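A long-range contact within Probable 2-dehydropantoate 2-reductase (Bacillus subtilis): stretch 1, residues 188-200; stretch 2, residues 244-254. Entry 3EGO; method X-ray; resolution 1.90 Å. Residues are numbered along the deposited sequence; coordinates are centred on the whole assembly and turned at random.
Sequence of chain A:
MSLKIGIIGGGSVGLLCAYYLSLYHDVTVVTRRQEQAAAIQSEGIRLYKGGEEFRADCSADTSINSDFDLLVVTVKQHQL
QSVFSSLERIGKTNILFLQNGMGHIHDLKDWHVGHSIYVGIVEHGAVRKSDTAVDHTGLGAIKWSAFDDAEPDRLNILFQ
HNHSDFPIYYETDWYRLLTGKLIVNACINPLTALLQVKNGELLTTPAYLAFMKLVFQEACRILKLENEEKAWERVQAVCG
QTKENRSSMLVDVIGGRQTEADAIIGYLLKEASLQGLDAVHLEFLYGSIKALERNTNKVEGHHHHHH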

# COMPACT_ATOMS: atom_id res chain seq x y z
N ILE A 188 14.50 1.35 -0.94
CA ILE A 188 13.93 0.86 -2.19
C ILE A 188 12.80 -0.13 -1.99
O ILE A 188 11.78 -0.05 -2.68
N ASN A 189 12.98 -1.09 -1.09
CA ASN A 189 12.07 -2.26 -1.00
C ASN A 189 10.61 -2.03 -0.55
O ASN A 189 9.65 -2.50 -1.20
N PRO A 190 10.42 -1.38 0.61
CA PRO A 190 9.09 -1.05 1.07
C PRO A 190 8.36 -0.18 0.06
O PRO A 190 7.17 -0.39 -0.15
N LEU A 191 9.06 0.79 -0.55
CA LEU A 191 8.41 1.71 -1.47
C LEU A 191 7.92 1.03 -2.72
O LEU A 191 6.80 1.31 -3.18
N THR A 192 8.76 0.18 -3.30
CA THR A 192 8.38 -0.58 -4.49
C THR A 192 7.25 -1.56 -4.20
O THR A 192 6.37 -1.79 -5.04
N ALA A 193 7.27 -2.15 -3.01
CA ALA A 193 6.24 -3.07 -2.62
C ALA A 193 4.91 -2.35 -2.57
O ALA A 193 3.91 -2.92 -2.95
N LEU A 194 4.87 -1.11 -2.08
CA LEU A 194 3.55 -0.45 -2.03
C LEU A 194 3.07 0.07 -3.39
O LEU A 194 1.86 -0.04 -3.73
N LEU A 195 3.99 0.63 -4.16
CA LEU A 195 3.64 1.29 -5.43
C LEU A 195 3.52 0.27 -6.56
O LEU A 195 2.94 0.56 -7.61
N GLN A 196 4.08 -0.91 -6.32
CA GLN A 196 4.22 -1.99 -7.30
C GLN A 196 4.81 -1.51 -8.63
O GLN A 196 4.22 -1.70 -9.70
N VAL A 197 5.97 -0.87 -8.55
CA VAL A 197 6.65 -0.39 -9.73
C VAL A 197 8.05 -0.97 -9.70
O VAL A 197 8.54 -1.35 -8.65
N LYS A 198 8.70 -1.07 -10.86
CA LYS A 198 10.10 -1.48 -10.89
C LYS A 198 10.93 -0.40 -10.21
O LYS A 198 10.49 0.73 -10.08
N ASN A 199 12.13 -0.77 -9.78
CA ASN A 199 13.03 0.12 -9.06
C ASN A 199 13.28 1.44 -9.76
O ASN A 199 13.41 2.47 -9.11
N GLY A 200 13.40 1.41 -11.09
CA GLY A 200 13.73 2.62 -11.82
C GLY A 200 12.64 3.66 -11.71
O GLY A 200 12.90 4.85 -11.80
N GLU A 244 15.20 -2.10 -14.06
CA GLU A 244 14.15 -2.96 -14.63
C GLU A 244 13.75 -4.09 -13.68
O GLU A 244 12.88 -4.89 -14.01
N ASN A 245 14.37 -4.14 -12.50
CA ASN A 245 14.12 -5.21 -11.56
C ASN A 245 12.90 -4.89 -10.69
O ASN A 245 12.68 -3.73 -10.35
N ARG A 246 12.15 -5.93 -10.31
CA ARG A 246 11.19 -5.87 -9.22
C ARG A 246 11.89 -6.28 -7.91
O ARG A 246 12.53 -7.34 -7.84
N SER A 247 11.77 -5.45 -6.88
CA SER A 247 12.54 -5.67 -5.67
C SER A 247 12.05 -6.97 -5.06
O SER A 247 10.94 -7.38 -5.33
N SER A 248 12.85 -7.59 -4.21
CA SER A 248 12.44 -8.81 -3.52
C SER A 248 11.18 -8.66 -2.66
O SER A 248 10.44 -9.62 -2.45
N MET A 249 10.96 -7.45 -2.12
CA MET A 249 9.80 -7.22 -1.26
C MET A 249 8.54 -7.08 -2.11
O MET A 249 7.47 -7.52 -1.70
N LEU A 250 8.67 -6.46 -3.27
CA LEU A 250 7.55 -6.34 -4.19
C LEU A 250 7.11 -7.74 -4.61
O LEU A 250 5.93 -8.08 -4.57
N VAL A 251 8.08 -8.57 -4.95
CA VAL A 251 7.82 -9.99 -5.27
C VAL A 251 7.12 -10.77 -4.15
O VAL A 251 6.12 -11.47 -4.39
N ASP A 252 7.62 -10.65 -2.93
CA ASP A 252 6.99 -11.27 -1.79
C ASP A 252 5.52 -10.83 -1.62
O ASP A 252 4.64 -11.64 -1.48
N VAL A 253 5.28 -9.53 -1.67
CA VAL A 253 3.92 -9.00 -1.56
C VAL A 253 2.97 -9.50 -2.67
O VAL A 253 1.85 -9.92 -2.38
N ILE A 254 3.42 -9.48 -3.91
CA ILE A 254 2.61 -10.03 -5.00
C ILE A 254 2.30 -11.51 -4.76
O ILE A 254 1.20 -11.97 -5.03

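The two helices, 188-195 and 248-254, run in broadly the same direction, their axes 38° apart and 7.5 Å from each other at closest approach. Packing this tight depends on a small residue at the crossing. Ala-193 fills that role: its CA lies 3.9 Å from the CA of Leu-250, and its short side chain, directed sideways, leaves room for larger neighbours. Ala-193 CB touches Met-249 CG at 3.8 Å and Val-253 CG2 at 4.1 Å. Met-249 points toward the first stretch with chi1 and chi2 both t and chi3 m, an extended chain that bends at its end and brings SD to 4.3 Å from Pro-190 CD. Val-253, also directed toward the partner helix, adopts t.

Leu-250 (t, p) has the largest area covered by the opposite stretch, and it covers the end of the first helix. Its CD1 meets Gln-196 CG at 3.7 Å, while its CD2 lies 3.5 Å from Thr-192 O and 3.3 Å from Val-197 O. These carbonyls find their polar partners elsewhere: Thr-192 O accepts a weak bond from Gln-196 N, and Val-197 O accepts a hydrogen bond from a water. Gln-196, with positive phi, is where the chain leaves helical geometry; its m, t side chain lays aliphatic carbons against the leucine.

The polar centre of the contact is the pair Thr-192 and Ser-247, whose side chains both point inward in the p rotamer. Thr-192 OG1 and Ser-247 OG are hydrogen-bonded at 2.6 Å, and either could be the donor. Ser-247 OG also accepts from Leu-250 N at 3.1 Å, with an angle of 160° at the hydrogen. Serine suits this N-cap position because its short side chain can fold back to an amide of the first helical turn, which has no preceding turn to supply a carbonyl. One hydroxyl thus serves both its own helix and the contact. Thr-192 OG1 also lies 3.1 Å from Ile-188 O and 3.0 Å from Asn-189 O, within its own helix.

Water 1 completes the polar network beside this pair. It accepts from Ser-247 N at 2.8 Å and donates to Val-197 O at 2.8 Å and to Asn-199 OD1 at 2.9 Å, so one molecule satisfies a buried serine's amide and two oxygens of the first stretch. Asn-199 (m) brings the end of its side chain nearer to the second stretch, and its ND2 is hydrogen-bonded just outside the two stretches. Its backbone N donates to Asn-245 O at 3.1 Å and 169°, a nearly straight bond that ties the two backbones together.

Asn-189 (m) packs its CB 3.8 Å from Met-249 CB; its ND2 comes within 3.5 Å of Ser-248 OG, but the angle is too poor for a hydrogen bond. At the exposed end, the Lys-198 side chain contributes chiefly its carbons, with CG 4.1 Å from Arg-246 CG. Lys-198 NZ and Glu-244 OE1, 4.5 Å apart, have opposite charges but form no salt bridge.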

# COMPACT_ATOMS: atom_id res chain seq x y z
CB ILE A 188 14.98 0.18 -3.10
CG1 ILE A 188 16.06 1.18 -3.55
CG2 ILE A 188 14.28 -0.43 -4.33
CD1 ILE A 188 17.27 0.49 -4.33
CB ASN A 189 12.73 -3.36 -0.16
CG ASN A 189 13.92 -4.04 -0.89
OD1 ASN A 189 14.40 -3.56 -1.91
ND2 ASN A 189 14.38 -5.16 -0.34
CB PRO A 190 9.34 -0.23 2.36
CG PRO A 190 10.73 -0.61 2.82
CD PRO A 190 11.48 -1.00 1.57
CB LEU A 191 9.32 2.86 -1.89
CG LEU A 191 9.20 4.16 -1.11
CD1 LEU A 191 9.70 3.97 0.29
CD2 LEU A 191 10.00 5.26 -1.80
CB THR A 192 9.57 -1.34 -5.14
OG1 THR A 192 10.17 -2.20 -4.19
CG2 THR A 192 10.61 -0.38 -5.69
CB ALA A 193 6.54 -3.66 -1.28
CB LEU A 194 3.54 0.65 -0.95
CG LEU A 194 3.15 0.19 0.45
CD1 LEU A 194 4.29 0.20 1.43
CD2 LEU A 194 2.05 1.11 0.98
CB LEU A 195 4.69 2.33 -5.81
CG LEU A 195 4.81 3.52 -4.86
CD1 LEU A 195 6.14 4.22 -5.03
CD2 LEU A 195 3.66 4.51 -5.00
CB GLN A 196 2.89 -2.70 -7.53
CG GLN A 196 2.28 -3.28 -6.29
CD GLN A 196 1.08 -4.11 -6.63
OE1 GLN A 196 0.78 -4.34 -7.81
NE2 GLN A 196 0.37 -4.57 -5.60
CB VAL A 197 6.73 1.14 -9.73
CG1 VAL A 197 5.32 1.75 -9.87
CG2 VAL A 197 7.46 1.64 -8.50
CB LYS A 198 10.55 -1.72 -12.33
CG LYS A 198 10.03 -3.06 -12.90
CD LYS A 198 9.62 -2.96 -14.36
CE LYS A 198 9.24 -4.35 -14.90
NZ LYS A 198 8.98 -4.37 -16.38
CB ASN A 199 14.39 -0.55 -8.83
CG ASN A 199 14.33 -1.70 -7.83
OD1 ASN A 199 13.26 -2.12 -7.40
ND2 ASN A 199 15.50 -2.20 -7.46
CB GLU A 244 14.63 -3.58 -15.97
CG GLU A 244 15.02 -2.56 -17.04
CD GLU A 244 13.86 -1.71 -17.54
OE1 GLU A 244 12.68 -2.07 -17.29
OE2 GLU A 244 14.12 -0.67 -18.19
CB ASN A 245 15.30 -5.37 -10.61
CG ASN A 245 16.56 -5.90 -11.29
OD1 ASN A 245 16.55 -6.37 -12.43
ND2 ASN A 245 17.66 -5.83 -10.56
CB ARG A 246 10.01 -6.79 -9.49
CG ARG A 246 9.15 -6.40 -10.68
CD ARG A 246 7.84 -7.18 -10.64
NE ARG A 246 8.11 -8.62 -10.73
CZ ARG A 246 7.32 -9.58 -10.26
NH1 ARG A 246 6.18 -9.29 -9.65
NH2 ARG A 246 7.68 -10.85 -10.41
CB SER A 247 12.33 -4.52 -4.69
OG SER A 247 11.02 -4.63 -4.17
CB SER A 248 13.56 -9.30 -2.63
OG SER A 248 13.85 -8.35 -1.62
CB MET A 249 10.01 -6.00 -0.33
CG MET A 249 8.91 -5.77 0.73
SD MET A 249 9.37 -4.66 2.16
CE MET A 249 10.74 -5.56 2.81
CB LEU A 250 7.96 -5.52 -5.41
CG LEU A 250 6.92 -5.37 -6.54
CD1 LEU A 250 5.48 -5.18 -5.97
CD2 LEU A 250 7.31 -4.21 -7.46
CB VAL A 251 9.15 -10.67 -5.70
CG1 VAL A 251 9.03 -12.18 -5.68
CG2 VAL A 251 9.55 -10.15 -7.07
CB ASP A 252 7.77 -10.95 -0.53
CG ASP A 252 9.04 -11.79 -0.40
OD1 ASP A 252 9.20 -12.73 -1.21
OD2 ASP A 252 9.85 -11.51 0.53
CB VAL A 253 3.96 -7.48 -1.56
CG1 VAL A 253 2.61 -6.90 -1.91
CG2 VAL A 253 4.47 -7.00 -0.19
CB ILE A 254 3.30 -9.78 -6.34
CG1 ILE A 254 3.13 -8.31 -6.70
CG2 ILE A 254 2.69 -10.64 -7.46
CD1 ILE A 254 4.11 -7.80 -7.71
O HOH W 1 10.51 -3.09 -7.60